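Local coordinates for protein probable benzoylformate decarboxylase (Rhodococcus jostii, PDB 7ORX) that belongs to the thiamine diphosphate-dependent enzyme family, with two cofactor-binding domains flanking a central domain, and carries bound thiamine diphosphate and a sodium ion, at residues His270-Phe281 with Ala296-Glu307; Ala232-Pro240 with Ser251-Gly259. All coordinates share one frame; numbering follows the deposited sequence.

Contact 1 of 2, residues His270-Phe281 with Ala296-Glu307; sequences HDLILVVGAPVF and ARLIHVTDDGGE
The imidazole of H300 is fixed from two directions by the turn that follows strand 272-276. NE2 donates to A278 O at 2.7 Å, nearly along the C=O axis but 18° out of the ring plane, while V280 CG2 sits over the centre of one face, 3.3 Å from the ring centroid, a CH-pi contact. T302 CG2 lies over the opposite face, offset toward the rim. With CG anti to the backbone N (chi1 -179°), the ring is carried toward the 278-280 turn, where bond and methyl together hold its rotation. Next along this sheet face, L298 reaches tip to tip with V280, and its CD1 meets F281 CZ at 3.8 Å and V275 CG2 at 3.9 Å. On the other face, L274 CD1 lies 3.7 Å from I299 CB and also touches V301 CG2; L272 CD1 rests on I299 CG1. E307 crosses the P279 ring, its CD 3.9 Å from P279 CG, while OE1 accepts from T302 OG1 and OE2 is bound by H92. Between these two layers of side chains the strands run parallel, the axes of 272-276 and 297-302 4.7 Å apart at 15°, joined by six alternating backbone hydrogen bonds from R297 N to D271 O through to G277 N to V301 O. Both are inner strands of the six-stranded parallel sheet of the central domain: strand 206-210 flanks 272-276, strand 315-318 flanks 297-302, and helices 190-202 and 321-331 pack on the face bearing L272, L274, I299 and V301.

Contact 2 of 2, residues Ala232-Pro240 with Ser251-Gly259; sequences APVWIAPSP and SFRGVLPAG
W235 is clamped between R253 and L256, the tightly packed part of this contact, although the clamp itself lies at a partly exposed edge. R253 CB stands over the centre of the six-membered ring, 3.7 Å from its centroid in a CH-pi contact, and L256 CD2 approaches the opposite face near the rim, 3.5 Å from W235 CE3. Both side chains cross the indole at about a right angle. With CG anti to the carbonyl carbon (chi1 -64°), the ring lies across the neighbouring strand. On another face of the sheet, I236 CD1 meets the edge of the F252 ring, 3.6 Å from CE1. Buried S251 is also closely held, its OG donating to A232 O at 2.6 Å. The axes of the short parallel strands 234-236 and 252-255 approach to 4.7 Å, but their register slips by one residue between V234-F252 and I236-V255, a beta bulge in the edge strand 252-255 of the central domain's sheet. The bulge accommodates R253 and G254: R253 N donates to V234 O, whereas I236 N donates to G254 O at 2.8 Å. Elsewhere fewer atoms meet. P240 CD touches V255 CG1 at 3.8 Å, and P233 CB meets the R253 chain, which bends at chi2 and returns NH1 to F252 O and P250 O.

How the contacts relate
Contact 2 comes first along the chain, and helix 260-266 leads from it to contact 1. Their centres lie about 13 Å apart, and all four segments belong to the central domain. They contribute to one parallel sheet ordered 252-255, 234-236, 206-210, 272-276, 297-302, 315-318, so strand 206-210 separates the two strand pairs and hydrogen-bonds to both. The pairs also meet directly: A278 CB lies 3.5 Å from A237 CB, H270 NE2 3.6 Å from P233 CG, and F281 CD1 3.9 Å from P238 CD. The strand order 3-2-1-4-5-6 is that of a Rossmann-like fold, the two contacts forming parts of its two halves.

Contact 1 of 2, residues His270-Phe281 with Ala296-Glu307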
ATOM      1  N   HIS C 270     -12.152  29.655  31.017  1.00 84.33           N
ATOM      2  CA  HIS C 270     -11.322  28.630  31.699  1.00 84.02           C
ATOM      3  C   HIS C 270      -9.845  28.822  31.349  1.00 82.57           C
ATOM      4  O   HIS C 270      -9.572  28.993  30.176  1.00 84.48           O
ATOM      5  CB  HIS C 270     -11.845  27.245  31.328  1.00 82.96           C
ATOM      6  CG  HIS C 270     -13.139  26.905  31.965  1.00 82.46           C
ATOM      7  ND1 HIS C 270     -14.291  26.778  31.237  1.00 82.86           N
ATOM      8  CD2 HIS C 270     -13.457  26.634  33.243  1.00 82.41           C
ATOM      9  CE1 HIS C 270     -15.282  26.445  32.039  1.00 84.57           C
ATOM     10  NE2 HIS C 270     -14.786  26.347  33.273  1.00 83.54           N
ATOM     11  N   ASP C 271      -8.951  28.756  32.336  1.00 81.87           N
ATOM     12  CA  ASP C 271      -7.475  28.984  32.182  1.00 81.97           C
ATOM     13  C   ASP C 271      -6.744  27.660  31.919  1.00 81.07           C
ATOM     14  O   ASP C 271      -5.608  27.697  31.352  1.00 81.68           O
ATOM     15  CB  ASP C 271      -6.856  29.675  33.405  1.00 82.00           C
ATOM     16  CG  ASP C 271      -7.085  28.982  34.734  1.00 82.80           C
ATOM     17  OD1 ASP C 271      -8.101  28.326  34.897  1.00 83.34           O
ATOM     18  OD2 ASP C 271      -6.234  29.123  35.611  1.00 89.92           O
ATOM     19  N   LEU C 272      -7.354  26.537  32.326  1.00 79.28           N
ATOM     20  CA  LEU C 272      -6.825  25.171  32.075  1.00 76.69           C
ATOM     21  C   LEU C 272      -7.945  24.255  31.568  1.00 73.23           C
ATOM     22  O   LEU C 272      -8.863  24.020  32.344  1.00 71.49           O
ATOM     23  CB  LEU C 272      -6.209  24.642  33.373  1.00 75.87           C
ATOM     24  CG  LEU C 272      -5.440  23.347  33.181  1.00 76.70           C
ATOM     25  CD1 LEU C 272      -4.084  23.614  32.535  1.00 76.58           C
ATOM     26  CD2 LEU C 272      -5.314  22.626  34.500  1.00 78.23           C
ATOM     27  N   ILE C 273      -7.827  23.797  30.321  1.00 70.72           N
ATOM     28  CA  ILE C 273      -8.598  22.666  29.736  1.00 70.05           C
ATOM     29  C   ILE C 273      -7.728  21.423  29.940  1.00 70.41           C
ATOM     30  O   ILE C 273      -6.742  21.288  29.215  1.00 69.43           O
ATOM     31  CB  ILE C 273      -8.878  22.837  28.213  1.00 69.75           C
ATOM     32  CG1 ILE C 273      -9.145  24.266  27.715  1.00 69.87           C
ATOM     33  CG2 ILE C 273      -9.957  21.886  27.758  1.00 68.52           C
ATOM     34  CD1 ILE C 273     -10.078  25.028  28.521  1.00 70.34           C
ATOM     35  N   LEU C 274      -8.088  20.514  30.849  1.00 70.59           N
ATOM     36  CA  LEU C 274      -7.466  19.173  30.913  1.00 69.55           C
ATOM     37  C   LEU C 274      -8.348  18.204  30.132  1.00 69.83           C
ATOM     38  O   LEU C 274      -9.466  17.909  30.572  1.00 70.89           O
ATOM     39  CB  LEU C 274      -7.320  18.740  32.366  1.00 70.23           C
ATOM     40  CG  LEU C 274      -6.879  17.297  32.551  1.00 71.70           C
ATOM     41  CD1 LEU C 274      -5.469  17.093  31.988  1.00 74.90           C
ATOM     42  CD2 LEU C 274      -6.965  16.931  34.019  1.00 72.83           C
ATOM     43  N   VAL C 275      -7.867  17.737  28.986  1.00 70.11           N
ATOM     44  CA  VAL C 275      -8.564  16.739  28.121  1.00 68.95           C
ATOM     45  C   VAL C 275      -7.978  15.378  28.463  1.00 67.17           C
ATOM     46  O   VAL C 275      -6.830  15.218  28.208  1.00 66.78           O
ATOM     47  CB  VAL C 275      -8.377  17.044  26.619  1.00 69.42           C
ATOM     48  CG1 VAL C 275      -9.020  15.977  25.739  1.00 68.81           C
ATOM     49  CG2 VAL C 275      -8.887  18.448  26.277  1.00 70.51           C
ATOM     50  N   VAL C 276      -8.794  14.429  28.907  1.00 66.06           N
ATOM     51  CA  VAL C 276      -8.370  13.045  29.250  1.00 64.33           C
ATOM     52  C   VAL C 276      -9.097  12.059  28.314  1.00 63.42           C
ATOM     53  O   VAL C 276     -10.324  12.084  28.219  1.00 63.92           O
ATOM     54  CB  VAL C 276      -8.636  12.755  30.737  1.00 63.50           C
ATOM     55  CG1 VAL C 276      -8.075  11.403  31.110  1.00 63.52           C
ATOM     56  CG2 VAL C 276      -8.068  13.850  31.627  1.00 62.95           C
ATOM     57  N   GLY C 277      -8.341  11.261  27.603  1.00 61.91           N
ATOM     58  CA  GLY C 277      -8.846  10.089  26.901  1.00 61.90           C
ATOM     59  C   GLY C 277      -9.631  10.460  25.677  1.00 62.97           C
ATOM     60  O   GLY C 277     -10.583   9.669  25.325  1.00 63.15           O
ATOM     61  N   ALA C 278      -9.254  11.541  25.000  1.00 63.40           N
ATOM     62  CA  ALA C 278      -9.911  11.941  23.730  1.00 64.66           C
ATOM     63  C   ALA C 278      -8.876  12.531  22.807  1.00 65.07           C
ATOM     64  O   ALA C 278      -7.885  13.074  23.270  1.00 65.17           O
ATOM     65  CB  ALA C 278     -11.038  12.955  23.949  1.00 65.30           C
ATOM     66  N   PRO C 279      -9.133  12.529  21.487  1.00 66.54           N
ATOM     67  CA  PRO C 279      -8.347  13.335  20.563  1.00 67.65           C
ATOM     68  C   PRO C 279      -8.619  14.790  20.935  1.00 69.06           C
ATOM     69  O   PRO C 279      -9.550  15.036  21.695  1.00 70.20           O
ATOM     70  CB  PRO C 279      -8.866  13.017  19.160  1.00 67.82           C
ATOM     71  CG  PRO C 279      -9.728  11.766  19.367  1.00 68.20           C
ATOM     72  CD  PRO C 279     -10.218  11.805  20.805  1.00 67.23           C
ATOM     73  N   VAL C 280      -7.798  15.683  20.403  1.00 71.34           N
ATOM     74  CA  VAL C 280      -7.943  17.168  20.452  1.00 71.39           C
ATOM     75  C   VAL C 280      -7.964  17.653  19.003  1.00 73.46           C
ATOM     76  O   VAL C 280      -6.932  17.693  18.354  1.00 74.59           O
ATOM     77  CB  VAL C 280      -6.792  17.798  21.262  1.00 70.08           C
ATOM     78  CG1 VAL C 280      -6.848  19.289  21.290  1.00 69.73           C
ATOM     79  CG2 VAL C 280      -6.780  17.285  22.678  1.00 69.80           C
ATOM     80  N   PHE C 281      -9.141  17.899  18.434  1.00 73.54           N
ATOM     81  CA  PHE C 281     -10.423  17.369  18.884  1.00 74.89           C
ATOM     82  C   PHE C 281     -11.095  16.674  17.680  1.00 74.59           C
ATOM     83  O   PHE C 281     -10.723  16.891  16.495  1.00 73.24           O
ATOM     84  CB  PHE C 281     -11.331  18.475  19.458  1.00 75.26           C
ATOM     85  CG  PHE C 281     -11.013  19.055  20.822  1.00 74.05           C
ATOM     86  CD1 PHE C 281     -11.292  18.357  21.983  1.00 73.65           C
ATOM     87  CD2 PHE C 281     -10.526  20.345  20.957  1.00 74.17           C
ATOM     88  CE1 PHE C 281     -11.005  18.887  23.230  1.00 74.07           C
ATOM     89  CE2 PHE C 281     -10.315  20.909  22.209  1.00 74.65           C
ATOM     90  CZ  PHE C 281     -10.558  20.179  23.345  1.00 74.27           C
ATOM     91  N   ALA C 296      -5.971  30.524  27.779  1.00 91.64           N
ATOM     92  CA  ALA C 296      -6.204  29.094  28.112  1.00 87.33           C
ATOM     93  C   ALA C 296      -5.032  28.240  27.626  1.00 83.99           C
ATOM     94  O   ALA C 296      -4.528  28.478  26.516  1.00 79.60           O
ATOM     95  CB  ALA C 296      -7.505  28.625  27.503  1.00 86.20           C
ATOM     96  N   ARG C 297      -4.624  27.291  28.462  1.00 84.61           N
ATOM     97  CA  ARG C 297      -3.605  26.251  28.127  1.00 85.60           C
ATOM     98  C   ARG C 297      -4.297  24.894  28.265  1.00 80.00           C
ATOM     99  O   ARG C 297      -5.126  24.732  29.168  1.00 79.59           O
ATOM    100  CB  ARG C 297      -2.331  26.363  28.981  1.00 88.97           C
ATOM    101  CG  ARG C 297      -2.572  26.447  30.487  1.00 93.84           C
ATOM    102  CD  ARG C 297      -1.307  26.370  31.340  1.00100.00           C
ATOM    103  NE  ARG C 297      -0.383  25.324  30.863  1.00106.78           N
ATOM    104  CZ  ARG C 297       0.565  24.718  31.575  1.00106.02           C
ATOM    105  NH1 ARG C 297       0.786  25.073  32.828  1.00109.98           N
ATOM    106  NH2 ARG C 297       1.330  23.811  30.995  1.00105.04           N
ATOM    107  N   LEU C 298      -3.995  23.993  27.341  1.00 76.09           N
ATOM    108  CA  LEU C 298      -4.651  22.680  27.222  1.00 73.78           C
ATOM    109  C   LEU C 298      -3.610  21.627  27.577  1.00 71.90           C
ATOM    110  O   LEU C 298      -2.544  21.672  26.943  1.00 73.08           O
ATOM    111  CB  LEU C 298      -5.181  22.539  25.793  1.00 74.13           C
ATOM    112  CG  LEU C 298      -6.060  21.313  25.543  1.00 74.07           C
ATOM    113  CD1 LEU C 298      -7.239  21.608  24.613  1.00 74.17           C
ATOM    114  CD2 LEU C 298      -5.233  20.180  24.982  1.00 73.44           C
ATOM    115  N   ILE C 299      -3.882  20.825  28.611  1.00 70.27           N
ATOM    116  CA  ILE C 299      -3.171  19.566  28.958  1.00 69.43           C
ATOM    117  C   ILE C 299      -3.968  18.420  28.375  1.00 67.81           C
ATOM    118  O   ILE C 299      -5.178  18.414  28.516  1.00 68.28           O
ATOM    119  CB  ILE C 299      -2.992  19.338  30.472  1.00 69.86           C
ATOM    120  CG1 ILE C 299      -2.383  20.529  31.196  1.00 70.62           C
ATOM    121  CG2 ILE C 299      -2.105  18.144  30.680  1.00 71.26           C
ATOM    122  CD1 ILE C 299      -1.180  21.090  30.496  1.00 71.85           C
ATOM    123  N   HIS C 300      -3.294  17.432  27.823  1.00 67.01           N
ATOM    124  CA  HIS C 300      -3.926  16.381  27.004  1.00 66.36           C
ATOM    125  C   HIS C 300      -3.355  15.040  27.416  1.00 66.74           C
ATOM    126  O   HIS C 300      -2.149  14.888  27.296  1.00 70.10           O
ATOM    127  CB  HIS C 300      -3.656  16.731  25.557  1.00 66.63           C
ATOM    128  CG  HIS C 300      -4.248  15.761  24.630  1.00 67.45           C
ATOM    129  ND1 HIS C 300      -3.753  15.603  23.359  1.00 68.98           N
ATOM    130  CD2 HIS C 300      -5.274  14.903  24.790  1.00 68.41           C
ATOM    131  CE1 HIS C 300      -4.448  14.658  22.752  1.00 70.44           C
ATOM    132  NE2 HIS C 300      -5.419  14.233  23.609  1.00 70.16           N
ATOM    133  N   VAL C 301      -4.161  14.124  27.923  1.00 66.19           N
ATOM    134  CA  VAL C 301      -3.682  12.806  28.426  1.00 67.19           C
ATOM    135  C   VAL C 301      -4.309  11.691  27.585  1.00 67.80           C
ATOM    136  O   VAL C 301      -5.514  11.616  27.579  1.00 67.15           O
ATOM    137  CB  VAL C 301      -3.977  12.627  29.925  1.00 66.13           C
ATOM    138  CG1 VAL C 301      -3.482  11.270  30.403  1.00 65.73           C
ATOM    139  CG2 VAL C 301      -3.367  13.753  30.731  1.00 66.48           C
ATOM    140  N   THR C 302      -3.516  10.809  26.959  1.00 68.92           N
ATOM    141  CA  THR C 302      -4.065   9.808  26.012  1.00 69.24           C
ATOM    142  C   THR C 302      -3.164   8.567  25.977  1.00 71.10           C
ATOM    143  O   THR C 302      -1.945   8.712  26.048  1.00 72.17           O
ATOM    144  CB  THR C 302      -4.324  10.480  24.654  1.00 68.68           C
ATOM    145  OG1 THR C 302      -4.596   9.511  23.651  1.00 68.73           O
ATOM    146  CG2 THR C 302      -3.140  11.252  24.139  1.00 69.44           C
ATOM    147  N   ASP C 303      -3.776   7.386  25.895  1.00 73.32           N
ATOM    148  CA  ASP C 303      -3.113   6.110  25.555  1.00 75.44           C
ATOM    149  C   ASP C 303      -2.560   6.181  24.135  1.00 75.12           C
ATOM    150  O   ASP C 303      -1.600   5.464  23.872  1.00 79.95           O
ATOM    151  CB  ASP C 303      -4.016   4.872  25.717  1.00 81.69           C
ATOM    152  CG  ASP C 303      -5.562   5.014  25.757  1.00 93.08           C
ATOM    153  OD1 ASP C 303      -6.237   5.305  24.683  1.00 95.27           O
ATOM    154  OD2 ASP C 303      -6.130   4.740  26.851  1.00106.83           O
ATOM    155  N   ASP C 304      -3.130   7.000  23.246  1.00 75.69           N
ATOM    156  CA  ASP C 304      -2.854   6.956  21.778  1.00 76.89           C
ATOM    157  C   ASP C 304      -1.767   7.984  21.418  1.00 76.63           C
ATOM    158  O   ASP C 304      -2.080   9.210  21.406  1.00 79.43           O
ATOM    159  CB  ASP C 304      -4.123   7.137  20.939  1.00 77.97           C
ATOM    160  CG  ASP C 304      -4.017   6.705  19.465  1.00 81.39           C
ATOM    161  OD1 ASP C 304      -2.861   6.590  18.915  1.00 80.66           O
ATOM    162  OD2 ASP C 304      -5.100   6.482  18.827  1.00 82.66           O
ATOM    163  N   GLY C 305      -0.555   7.522  21.081  1.00 72.05           N
ATOM    164  CA  GLY C 305       0.496   8.429  20.616  1.00 71.96           C
ATOM    165  C   GLY C 305       0.101   9.155  19.347  1.00 73.08           C
ATOM    166  O   GLY C 305       0.483  10.314  19.192  1.00 75.21           O
ATOM    167  N   GLY C 306      -0.651   8.509  18.458  1.00 74.48           N
ATOM    168  CA  GLY C 306      -1.217   9.134  17.241  1.00 75.09           C
ATOM    169  C   GLY C 306      -2.048  10.363  17.557  1.00 75.23           C
ATOM    170  O   GLY C 306      -1.828  11.394  16.918  1.00 75.80           O
ATOM    171  N   GLU C 307      -2.971  10.257  18.517  1.00 77.14           N
ATOM    172  CA  GLU C 307      -3.814  11.382  19.016  1.00 77.76           C
ATOM    173  C   GLU C 307      -2.887  12.491  19.530  1.00 79.55           C
ATOM    174  O   GLU C 307      -3.121  13.622  19.147  1.00 83.03           O
ATOM    175  CB  GLU C 307      -4.769  10.964  20.136  1.00 79.18           C
ATOM    176  CG  GLU C 307      -6.014  10.218  19.670  1.00 81.27           C
ATOM    177  CD  GLU C 307      -6.894   9.532  20.727  1.00 82.16           C
ATOM    178  OE1 GLU C 307      -6.878   9.977  21.924  1.00 82.14           O
ATOM    179  OE2 GLU C 307      -7.602   8.537  20.349  1.00 81.21           O
TER

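Contact 2 of 2, residues Ala232-Pro240 with Ser251-Gly259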
ATOM      1  N   ALA C 232     -14.667  21.164  39.665  1.00 74.70           N
ATOM      2  CA  ALA C 232     -14.486  21.508  38.244  1.00 74.79           C
ATOM      3  C   ALA C 232     -15.701  21.057  37.462  1.00 74.03           C
ATOM      4  O   ALA C 232     -16.215  19.968  37.681  1.00 76.05           O
ATOM      5  CB  ALA C 232     -13.268  20.839  37.704  1.00 75.72           C
ATOM      6  N   PRO C 233     -16.200  21.894  36.532  1.00 71.78           N
ATOM      7  CA  PRO C 233     -17.133  21.427  35.534  1.00 70.84           C
ATOM      8  C   PRO C 233     -16.497  20.379  34.624  1.00 69.98           C
ATOM      9  O   PRO C 233     -15.294  20.421  34.419  1.00 72.69           O
ATOM     10  CB  PRO C 233     -17.505  22.686  34.754  1.00 71.77           C
ATOM     11  CG  PRO C 233     -16.475  23.687  35.068  1.00 71.49           C
ATOM     12  CD  PRO C 233     -15.938  23.323  36.424  1.00 72.22           C
ATOM     13  N   VAL C 234     -17.321  19.451  34.143  1.00 68.17           N
ATOM     14  CA  VAL C 234     -16.924  18.316  33.273  1.00 67.73           C
ATOM     15  C   VAL C 234     -17.762  18.363  32.006  1.00 67.73           C
ATOM     16  O   VAL C 234     -18.950  18.302  32.118  1.00 70.38           O
ATOM     17  CB  VAL C 234     -17.098  16.980  33.994  1.00 67.34           C
ATOM     18  CG1 VAL C 234     -16.876  15.805  33.056  1.00 66.80           C
ATOM     19  CG2 VAL C 234     -16.172  16.880  35.196  1.00 68.54           C
ATOM     20  N   TRP C 235     -17.129  18.474  30.860  1.00 67.86           N
ATOM     21  CA  TRP C 235     -17.735  18.303  29.531  1.00 67.29           C
ATOM     22  C   TRP C 235     -17.254  16.995  28.938  1.00 67.97           C
ATOM     23  O   TRP C 235     -16.115  16.578  29.249  1.00 69.53           O
ATOM     24  CB  TRP C 235     -17.306  19.428  28.610  1.00 67.63           C
ATOM     25  CG  TRP C 235     -17.770  20.764  29.041  1.00 68.54           C
ATOM     26  CD1 TRP C 235     -17.239  21.589  29.980  1.00 69.36           C
ATOM     27  CD2 TRP C 235     -18.901  21.442  28.483  1.00 69.40           C
ATOM     28  NE1 TRP C 235     -17.982  22.745  30.053  1.00 70.54           N
ATOM     29  CE2 TRP C 235     -18.999  22.676  29.144  1.00 69.66           C
ATOM     30  CE3 TRP C 235     -19.851  21.096  27.507  1.00 70.00           C
ATOM     31  CZ2 TRP C 235     -20.011  23.568  28.845  1.00 71.77           C
ATOM     32  CZ3 TRP C 235     -20.871  21.968  27.239  1.00 70.32           C
ATOM     33  CH2 TRP C 235     -20.949  23.187  27.905  1.00 71.37           C
ATOM     34  N   ILE C 236     -18.046  16.423  28.055  1.00 68.63           N
ATOM     35  CA  ILE C 236     -17.590  15.263  27.249  1.00 69.56           C
ATOM     36  C   ILE C 236     -16.972  15.808  25.953  1.00 68.59           C
ATOM     37  O   ILE C 236     -17.585  16.697  25.339  1.00 71.73           O
ATOM     38  CB  ILE C 236     -18.780  14.321  27.019  1.00 71.39           C
ATOM     39  CG1 ILE C 236     -19.213  13.691  28.340  1.00 72.24           C
ATOM     40  CG2 ILE C 236     -18.469  13.261  25.973  1.00 72.66           C
ATOM     41  CD1 ILE C 236     -20.470  12.829  28.204  1.00 73.27           C
ATOM     42  N   ALA C 237     -15.846  15.280  25.514  1.00 64.10           N
ATOM     43  CA  ALA C 237     -15.234  15.677  24.244  1.00 63.31           C
ATOM     44  C   ALA C 237     -16.210  15.487  23.100  1.00 62.96           C
ATOM     45  O   ALA C 237     -17.009  14.552  23.062  1.00 61.53           O
ATOM     46  CB  ALA C 237     -14.017  14.827  23.993  1.00 64.31           C
ATOM     47  N   PRO C 238     -16.091  16.310  22.054  1.00 64.11           N
ATOM     48  CA  PRO C 238     -17.009  16.274  20.931  1.00 65.50           C
ATOM     49  C   PRO C 238     -17.055  14.963  20.158  1.00 66.15           C
ATOM     50  O   PRO C 238     -16.123  14.316  20.123  1.00 66.86           O
ATOM     51  CB  PRO C 238     -16.514  17.376  19.998  1.00 66.22           C
ATOM     52  CG  PRO C 238     -15.073  17.521  20.374  1.00 66.45           C
ATOM     53  CD  PRO C 238     -15.045  17.316  21.875  1.00 65.57           C
ATOM     54  N   SER C 239     -18.186  14.694  19.493  1.00 69.73           N
ATOM     55  CA  SER C 239     -18.448  13.468  18.704  1.00 69.04           C
ATOM     56  C   SER C 239     -18.116  12.284  19.622  1.00 68.09           C
ATOM     57  O   SER C 239     -17.305  11.417  19.274  1.00 65.16           O
ATOM     58  CB  SER C 239     -17.614  13.463  17.429  1.00 70.29           C
ATOM     59  OG  SER C 239     -17.691  14.692  16.694  1.00 70.81           O
ATOM     60  N   PRO C 240     -18.790  12.188  20.799  1.00 67.18           N
ATOM     61  CA  PRO C 240     -18.566  11.082  21.713  1.00 66.05           C
ATOM     62  C   PRO C 240     -19.145   9.766  21.203  1.00 67.09           C
ATOM     63  O   PRO C 240     -20.197   9.727  20.589  1.00 78.32           O
ATOM     64  CB  PRO C 240     -19.335  11.517  22.962  1.00 65.89           C
ATOM     65  CG  PRO C 240     -20.476  12.331  22.427  1.00 65.50           C
ATOM     66  CD  PRO C 240     -19.896  13.068  21.243  1.00 66.17           C
ATOM     67  N   SER C 251     -21.007  18.322  38.458  1.00 71.93           N
ATOM     68  CA  SER C 251     -19.968  18.800  37.510  1.00 70.30           C
ATOM     69  C   SER C 251     -20.413  18.639  36.052  1.00 69.31           C
ATOM     70  O   SER C 251     -19.891  19.352  35.212  1.00 68.52           O
ATOM     71  CB  SER C 251     -18.672  18.121  37.756  1.00 70.10           C
ATOM     72  OG  SER C 251     -18.063  18.583  38.973  1.00 71.91           O
ATOM     73  N   PHE C 252     -21.378  17.785  35.732  1.00 70.17           N
ATOM     74  CA  PHE C 252     -21.736  17.487  34.316  1.00 68.89           C
ATOM     75  C   PHE C 252     -22.313  18.723  33.648  1.00 69.51           C
ATOM     76  O   PHE C 252     -23.204  19.335  34.271  1.00 71.77           O
ATOM     77  CB  PHE C 252     -22.742  16.345  34.186  1.00 67.54           C
ATOM     78  CG  PHE C 252     -22.866  15.864  32.771  1.00 66.24           C
ATOM     79  CD1 PHE C 252     -21.798  15.280  32.122  1.00 64.75           C
ATOM     80  CD2 PHE C 252     -24.048  16.044  32.078  1.00 66.63           C
ATOM     81  CE1 PHE C 252     -21.907  14.865  30.814  1.00 64.45           C
ATOM     82  CE2 PHE C 252     -24.171  15.622  30.764  1.00 66.03           C
ATOM     83  CZ  PHE C 252     -23.091  15.032  30.139  1.00 66.29           C
ATOM     84  N   ARG C 253     -21.804  19.070  32.451  1.00 68.98           N
ATOM     85  CA  ARG C 253     -22.250  20.246  31.643  1.00 68.97           C
ATOM     86  C   ARG C 253     -22.695  19.859  30.232  1.00 67.33           C
ATOM     87  O   ARG C 253     -23.147  20.730  29.541  1.00 69.17           O
ATOM     88  CB  ARG C 253     -21.119  21.261  31.498  1.00 70.61           C
ATOM     89  CG  ARG C 253     -20.687  21.919  32.797  1.00 72.31           C
ATOM     90  CD  ARG C 253     -21.726  22.893  33.296  1.00 73.61           C
ATOM     91  NE  ARG C 253     -21.394  23.388  34.620  1.00 74.46           N
ATOM     92  CZ  ARG C 253     -21.730  22.790  35.761  1.00 74.48           C
ATOM     93  NH1 ARG C 253     -22.433  21.657  35.771  1.00 72.95           N
ATOM     94  NH2 ARG C 253     -21.350  23.356  36.896  1.00 75.00           N
ATOM     95  N   GLY C 254     -22.511  18.621  29.810  1.00 66.42           N
ATOM     96  CA  GLY C 254     -22.924  18.120  28.493  1.00 65.82           C
ATOM     97  C   GLY C 254     -21.759  17.835  27.563  1.00 65.61           C
ATOM     98  O   GLY C 254     -20.644  17.578  28.029  1.00 67.05           O
ATOM     99  N   VAL C 255     -22.043  17.855  26.271  1.00 64.62           N
ATOM    100  CA  VAL C 255     -21.116  17.501  25.180  1.00 64.65           C
ATOM    101  C   VAL C 255     -20.629  18.785  24.528  1.00 65.41           C
ATOM    102  O   VAL C 255     -21.418  19.600  24.220  1.00 67.83           O
ATOM    103  CB  VAL C 255     -21.827  16.580  24.190  1.00 64.45           C
ATOM    104  CG1 VAL C 255     -20.992  16.282  22.963  1.00 65.65           C
ATOM    105  CG2 VAL C 255     -22.210  15.284  24.868  1.00 64.28           C
ATOM    106  N   LEU C 256     -19.332  18.935  24.325  1.00 65.90           N
ATOM    107  CA  LEU C 256     -18.767  20.103  23.622  1.00 65.44           C
ATOM    108  C   LEU C 256     -19.260  20.020  22.190  1.00 65.42           C
ATOM    109  O   LEU C 256     -19.416  18.934  21.657  1.00 64.36           O
ATOM    110  CB  LEU C 256     -17.241  20.050  23.720  1.00 64.68           C
ATOM    111  CG  LEU C 256     -16.719  20.450  25.084  1.00 64.61           C
ATOM    112  CD1 LEU C 256     -15.215  20.361  25.149  1.00 65.06           C
ATOM    113  CD2 LEU C 256     -17.142  21.855  25.419  1.00 65.25           C
ATOM    114  N   PRO C 257     -19.573  21.160  21.555  1.00 67.25           N
ATOM    115  CA  PRO C 257     -19.972  21.158  20.148  1.00 69.14           C
ATOM    116  C   PRO C 257     -18.750  20.842  19.288  1.00 71.09           C
ATOM    117  O   PRO C 257     -17.637  21.168  19.699  1.00 73.86           O
ATOM    118  CB  PRO C 257     -20.466  22.575  19.907  1.00 69.57           C
ATOM    119  CG  PRO C 257     -19.749  23.394  20.962  1.00 69.31           C
ATOM    120  CD  PRO C 257     -19.605  22.498  22.164  1.00 68.15           C
ATOM    121  N   ALA C 258     -18.971  20.207  18.139  1.00 72.39           N
ATOM    122  CA  ALA C 258     -17.906  19.639  17.274  1.00 72.49           C
ATOM    123  C   ALA C 258     -17.553  20.641  16.171  1.00 75.50           C
ATOM    124  O   ALA C 258     -17.293  20.216  15.035  1.00 77.42           O
ATOM    125  CB  ALA C 258     -18.351  18.310  16.711  1.00 71.24           C
ATOM    126  N   GLY C 259     -17.572  21.928  16.498  1.00 79.02           N
ATOM    127  CA  GLY C 259     -17.067  23.024  15.657  1.00 81.72           C
ATOM    128  C   GLY C 259     -15.924  23.702  16.385  1.00 82.69           C
ATOM    129  O   GLY C 259     -15.938  23.738  17.625  1.00 82.45           O
TER